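Local coordinates for hypothetical protein SA2161 (Staphylococcus aureus, PDB 1Y7R), which is of uncharacterised function but probably transfers an acetyl group from acetyl-CoA to an unidentified acceptor, as a member of the GNAT acetyltransferase family, at residues D13-R18 against K26-A31; D7-E12 against L39-L44. The protein carries 4 engineered substitutions. All blocks are in the same frame, centred on the assembly; numbering follows the deposited sequence.

Contact 1 of 2, residues D13-R18 against K26-A31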
loop_
_atom_site.group_PDB
_atom_site.type_symbol
_atom_site.label_atom_id
_atom_site.label_comp_id
_atom_site.label_asym_id
_atom_site.label_seq_id
_atom_site.Cartn_x
_atom_site.Cartn_y
_atom_site.Cartn_z
ATOM N N ASP A 13 17.027 12.729 -8.200
ATOM C CA ASP A 13 15.807 13.471 -8.593
ATOM C C ASP A 13 14.648 13.115 -7.643
ATOM O O ASP A 13 13.890 13.989 -7.197
ATOM C CB ASP A 13 15.407 13.164 -10.041
ATOM C CG ASP A 13 16.192 13.969 -11.062
ATOM O OD1 ASP A 13 15.991 13.706 -12.275
ATOM O OD2 ASP A 13 16.965 14.881 -10.677
ATOM N N TYR A 14 14.530 11.830 -7.322
ATOM C CA TYR A 14 13.503 11.337 -6.420
ATOM C C TYR A 14 13.630 11.984 -5.056
ATOM O O TYR A 14 12.677 12.552 -4.529
ATOM C CB TYR A 14 13.562 9.807 -6.309
ATOM C CG TYR A 14 12.678 9.229 -5.221
ATOM C CD1 TYR A 14 11.350 8.945 -5.484
ATOM C CD2 TYR A 14 13.180 8.925 -3.941
ATOM C CE1 TYR A 14 10.517 8.400 -4.524
ATOM C CE2 TYR A 14 12.343 8.387 -2.961
ATOM C CZ TYR A 14 11.013 8.135 -3.253
ATOM O OH TYR A 14 10.174 7.598 -2.294
ATOM N N CYS A 15 14.819 11.872 -4.467
ATOM C CA CYS A 15 15.030 12.384 -3.130
ATOM C C CYS A 15 14.797 13.902 -3.130
ATOM O O CYS A 15 14.177 14.454 -2.203
ATOM C CB CYS A 15 16.452 12.060 -2.679
ATOM S SG CYS A 15 16.656 10.289 -2.335
ATOM N N ALA A 16 15.289 14.568 -4.177
ATOM C CA ALA A 16 15.187 16.018 -4.316
ATOM C C ALA A 16 13.748 16.471 -4.461
ATOM O O ALA A 16 13.334 17.501 -3.891
ATOM C CB ALA A 16 16.004 16.516 -5.503
ATOM N N LEU A 17 12.976 15.691 -5.199
ATOM C CA LEU A 17 11.576 16.031 -5.378
ATOM C C LEU A 17 10.797 15.904 -4.081
ATOM O O LEU A 17 10.018 16.801 -3.742
ATOM C CB LEU A 17 10.957 15.237 -6.516
ATOM C CG LEU A 17 9.483 15.499 -6.762
ATOM C CD1 LEU A 17 9.224 16.988 -7.072
ATOM C CD2 LEU A 17 9.032 14.590 -7.915
ATOM N N ARG A 18 11.001 14.814 -3.342
ATOM C CA ARG A 18 10.423 14.671 -2.002
ATOM C C ARG A 18 10.695 15.895 -1.118
ATOM O O ARG A 18 9.788 16.488 -0.561
ATOM C CB ARG A 18 11.007 13.428 -1.310
ATOM C CG ARG A 18 10.284 12.138 -1.608
ATOM C CD ARG A 18 10.252 11.298 -0.280
ATOM N NE ARG A 18 9.111 10.412 -0.227
ATOM C CZ ARG A 18 8.239 10.291 0.760
ATOM N NH1 ARG A 18 8.352 10.956 1.912
ATOM N NH2 ARG A 18 7.252 9.443 0.591
ATOM N N LYS A 26 13.725 10.693 1.981
ATOM C CA LYS A 26 14.123 9.289 1.931
ATOM C C LYS A 26 15.625 9.264 1.754
ATOM O O LYS A 26 16.177 10.089 1.033
ATOM C CB LYS A 26 13.498 8.542 0.749
ATOM C CG LYS A 26 12.029 8.306 0.815
ATOM C CD LYS A 26 11.565 7.451 1.982
ATOM C CE LYS A 26 10.054 7.371 1.921
ATOM N NZ LYS A 26 9.408 6.593 3.016
ATOM N N THR A 27 16.286 8.295 2.384
ATOM C CA THR A 27 17.729 8.167 2.208
ATOM C C THR A 27 17.988 7.690 0.798
ATOM O O THR A 27 17.142 7.033 0.193
ATOM C CB THR A 27 18.346 7.164 3.194
ATOM O OG1 THR A 27 17.806 5.867 2.932
ATOM C CG2 THR A 27 18.008 7.560 4.636
ATOM N N ARG A 28 19.164 8.003 0.274
ATOM C CA ARG A 28 19.521 7.487 -1.035
ATOM C C ARG A 28 19.561 5.953 -1.066
ATOM O O ARG A 28 19.223 5.345 -2.104
ATOM C CB ARG A 28 20.796 8.156 -1.569
ATOM C CG ARG A 28 20.530 9.600 -1.997
ATOM C CD ARG A 28 21.788 10.257 -2.517
ATOM N NE ARG A 28 22.746 10.487 -1.443
ATOM C CZ ARG A 28 23.379 11.640 -1.277
ATOM N NH1 ARG A 28 24.245 11.814 -0.285
ATOM N NH2 ARG A 28 23.140 12.628 -2.124
ATOM N N GLU A 29 19.943 5.329 0.057
ATOM C CA GLU A 29 19.891 3.878 0.163
ATOM C C GLU A 29 18.461 3.354 -0.025
ATOM O O GLU A 29 18.234 2.350 -0.736
ATOM C CB GLU A 29 20.448 3.365 1.489
ATOM C CG GLU A 29 20.603 1.823 1.548
ATOM C CD GLU A 29 20.720 1.233 2.965
ATOM O OE1 GLU A 29 20.404 1.928 3.965
ATOM O OE2 GLU A 29 21.126 0.047 3.083
ATOM N N ALA A 30 17.485 3.999 0.623
ATOM C CA ALA A 30 16.111 3.496 0.468
ATOM C C ALA A 30 15.648 3.685 -0.974
ATOM O O ALA A 30 14.996 2.795 -1.551
ATOM C CB ALA A 30 15.126 4.178 1.447
ATOM N N ALA A 31 15.978 4.847 -1.545
ATOM C CA ALA A 31 15.593 5.160 -2.913
ATOM C C ALA A 31 16.190 4.155 -3.907
ATOM O O ALA A 31 15.512 3.680 -4.821
ATOM C CB ALA A 31 15.995 6.590 -3.237
HETATM O O HOH W 1 14.517 12.838 0.100
#

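Contact 2 of 2, residues D7-E12 against L39-L44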
loop_
_atom_site.group_PDB
_atom_site.type_symbol
_atom_site.label_atom_id
_atom_site.label_comp_id
_atom_site.label_asym_id
_atom_site.label_seq_id
_atom_site.Cartn_x
_atom_site.Cartn_y
_atom_site.Cartn_z
ATOM N N ASP A 7 9.295 6.707 -16.977
ATOM C CA ASP A 7 10.664 6.176 -16.745
ATOM C C ASP A 7 10.949 6.089 -15.255
ATOM O O ASP A 7 10.359 6.816 -14.480
ATOM C CB ASP A 7 11.772 7.102 -17.290
ATOM C CG ASP A 7 11.686 7.407 -18.771
ATOM O OD1 ASP A 7 12.463 8.324 -19.170
ATOM O OD2 ASP A 7 10.904 6.793 -19.527
ATOM N N ILE A 8 11.890 5.223 -14.883
ATOM C CA ILE A 8 12.443 5.184 -13.520
ATOM C C ILE A 8 13.177 6.518 -13.256
ATOM O O ILE A 8 13.985 6.957 -14.091
ATOM C CB ILE A 8 13.419 3.972 -13.372
ATOM C CG1 ILE A 8 13.786 3.722 -11.891
ATOM C CG2 ILE A 8 14.691 4.161 -14.267
ATOM C CD1 ILE A 8 14.414 2.344 -11.645
ATOM N N PRO A 9 12.855 7.204 -12.128
ATOM C CA PRO A 9 13.547 8.448 -11.765
ATOM C C PRO A 9 14.980 8.145 -11.285
ATOM O O PRO A 9 15.259 7.024 -10.880
ATOM C CB PRO A 9 12.711 8.988 -10.587
ATOM C CG PRO A 9 11.526 8.130 -10.480
ATOM C CD PRO A 9 11.824 6.831 -11.139
ATOM N N THR A 10 15.895 9.118 -11.332
ATOM C CA THR A 10 17.170 8.897 -10.642
ATOM C C THR A 10 16.992 9.025 -9.131
ATOM O O THR A 10 16.033 9.634 -8.682
ATOM C CB THR A 10 18.271 9.874 -11.088
ATOM O OG1 THR A 10 17.955 11.205 -10.649
ATOM C CG2 THR A 10 18.449 9.824 -12.600
ATOM N N CYS A 11 17.938 8.484 -8.354
ATOM C CA CYS A 11 17.839 8.556 -6.903
ATOM C C CYS A 11 17.893 10.004 -6.485
ATOM O O CYS A 11 17.103 10.435 -5.646
ATOM C CB CYS A 11 18.959 7.788 -6.208
ATOM S SG CYS A 11 18.714 6.002 -6.293
ATOM N N GLU A 12 18.810 10.768 -7.085
ATOM C CA GLU A 12 18.913 12.176 -6.740
ATOM C C GLU A 12 17.620 12.922 -7.016
ATOM O O GLU A 12 17.163 13.664 -6.152
ATOM C CB GLU A 12 20.071 12.863 -7.480
ATOM C CG GLU A 12 20.086 14.386 -7.235
ATOM C CD GLU A 12 21.392 15.041 -7.575
ATOM O OE1 GLU A 12 22.229 14.401 -8.248
ATOM O OE2 GLU A 12 21.587 16.207 -7.179
ATOM N N LEU A 39 4.985 -0.727 -9.327
ATOM C CA LEU A 39 4.288 -1.240 -10.514
ATOM C C LEU A 39 4.241 -0.194 -11.638
ATOM O O LEU A 39 4.286 -0.542 -12.834
ATOM C CB LEU A 39 2.873 -1.642 -10.164
ATOM C CG LEU A 39 2.765 -2.878 -9.286
ATOM C CD1 LEU A 39 1.294 -3.073 -8.880
ATOM C CD2 LEU A 39 3.350 -4.113 -9.987
ATOM N N PHE A 40 4.141 1.078 -11.248
ATOM C CA PHE A 40 3.983 2.154 -12.210
ATOM C C PHE A 40 4.519 3.439 -11.606
ATOM O O PHE A 40 4.310 3.709 -10.416
ATOM C CB PHE A 40 2.486 2.306 -12.528
ATOM C CG PHE A 40 2.147 3.480 -13.404
ATOM C CD1 PHE A 40 2.269 3.380 -14.795
ATOM C CD2 PHE A 40 1.666 4.674 -12.832
ATOM C CE1 PHE A 40 1.922 4.470 -15.633
ATOM C CE2 PHE A 40 1.325 5.767 -13.669
ATOM C CZ PHE A 40 1.453 5.645 -15.078
ATOM N N THR A 41 5.207 4.232 -12.432
ATOM C CA THR A 41 5.754 5.523 -12.001
ATOM C C THR A 41 5.508 6.530 -13.094
ATOM O O THR A 41 5.810 6.250 -14.257
ATOM C CB THR A 41 7.291 5.451 -11.744
ATOM O OG1 THR A 41 7.580 4.426 -10.776
ATOM C CG2 THR A 41 7.809 6.771 -11.185
ATOM N N VAL A 42 4.974 7.695 -12.739
ATOM C CA VAL A 42 4.841 8.808 -13.704
ATOM C C VAL A 42 5.679 9.968 -13.210
ATOM O O VAL A 42 5.705 10.263 -12.017
ATOM C CB VAL A 42 3.345 9.400 -13.775
ATOM C CG1 VAL A 42 2.705 9.702 -12.417
ATOM C CG2 VAL A 42 3.247 10.621 -14.756
ATOM N N THR A 43 6.381 10.611 -14.133
ATOM C CA THR A 43 7.224 11.767 -13.838
ATOM C C THR A 43 6.930 12.876 -14.845
ATOM O O THR A 43 6.627 12.609 -16.022
ATOM C CB THR A 43 8.741 11.427 -13.848
ATOM O OG1 THR A 43 9.030 10.544 -14.944
ATOM C CG2 THR A 43 9.151 10.739 -12.489
ATOM N N LEU A 44 6.957 14.108 -14.344
ATOM C CA LEU A 44 6.704 15.316 -15.133
ATOM C C LEU A 44 7.948 16.173 -15.117
ATOM O O LEU A 44 8.532 16.429 -14.053
ATOM C CB LEU A 44 5.577 16.132 -14.513
ATOM C CG LEU A 44 4.242 15.407 -14.305
ATOM C CD1 LEU A 44 3.279 16.400 -13.669
ATOM C CD2 LEU A 44 3.628 14.861 -15.554
HETATM O O HOH W 2 11.687 9.932 -14.859
#

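Contact 1 of 2, residues D13-R18 against K26-A31
Lys26, just before helix 28-34, meets Tyr14 and Arg18 of helix 11-20 through its aliphatic chain. Its CG sits beside Arg18 CD and at the edge of the Tyr14 ring, near the ring plane, 3.7 Å from Tyr14 OH. A bend at chi2 (-62°) turns Lys26 CD away from an extended course. Lys26 CE lies over the centre of one face of the Arg18 guanidinium, 3.6 Å from Arg18 CZ. The like charges come fairly close, with Arg18 NH2 and Lys26 NZ 4.3 Å apart. Each has its own partner: Arg18 forms a salt bridge with Asp68, whose other carboxylate oxygen is hydrogen-bonded to Tyr14 OH, and Lys26 NZ bonds to Ser99 O and Thr62 O of the second subunit. The two helices are the pair that follows the first strand in the GNAT fold, and here the second subunit packs against their junction. Cys15 points its CB toward residues 26-31. Its SG lies 3.4 Å from Lys26 O and also packs on Ala31 CB. Ala31 CB approaches Tyr14 CD2 as well, at 3.7 Å. Water 1 bridges the backbones, donating to Cys15 O (2.8 Å) and accepting from Lys26 N. Thr27 OG1 N-caps helix 28-34 by accepting from Ala30 N.

Contact 2 of 2, residues D7-E12 against L39-L44
Asp7 and Thr41 mark the closest backbone approach, with their CA atoms 6.9 Å apart, and no direct hydrogen bond joins residues 7-12 to residues 39-44. The side-chain contact is carried by Pro9, Thr41 and Thr43. Pro9 and Thr41 meet tip to tip: the methyl CG2 of Thr41 is 4.0 Å from Pro9 CD and equally near Pro9 CG. With Thr41 OG1 anti to the carbonyl carbon (chi1 -56°), CG2 stands anti to the backbone N and is the branch that meets Pro9. Thr43 crosses Pro9 obliquely, its CG2 4.1 Å from Pro9 CG. Pro9 CG thus lies near both threonine methyls, and Pro9 CD near that of Thr41. These are loose van der Waals contacts. In the GNAT fold this is where the chain leaves the first strand, 3-5, and passes over strand 40-46 on one face of the sheet into helix 11-20. Thr41 and Thr43 are two residues apart on strand 40-46, and both point their CB atoms toward this crossing segment. Val42 between them points away and packs on Ile84 of helix 80-95, on the other face of the sheet. Pro9 also rests on Met53 of strand 49-58 and on Leu35. The polar link is indirect. Water 2 lies 2.7 Å from Thr43 OG1 and donates a weak hydrogen bond to Asp7 O at 3.4 Å. Thr43 OG1 has a further weak hydrogen bond to Thr5 O, on the neighbouring strand. Past Pro9, Thr10 N-caps helix 11-20, its OG1 accepting from Asp13 N.

From the N terminus the chain runs through strand 3-5 and passes over strand 40-46, on one face of the sheet, at residues 7-12, the first half of contact 2. Helix 11-20 follows and carries residues 13-18 into contact 1. A short connection brings back residues 26-31, so contact 1 closes the smaller loop, with seven residues between its segments. Helix 28-34 then leads to strand 40-46, where residues 39-44 close the larger loop of contact 2. Contact 1 thus lies wholly within that larger loop. Contact 1 ties the two helices together; contact 2 ties the segment leading into helix 11-20 to the sheet. The contacts meet directly where Cys11 SG packs 3.9 Å from Ala31 C.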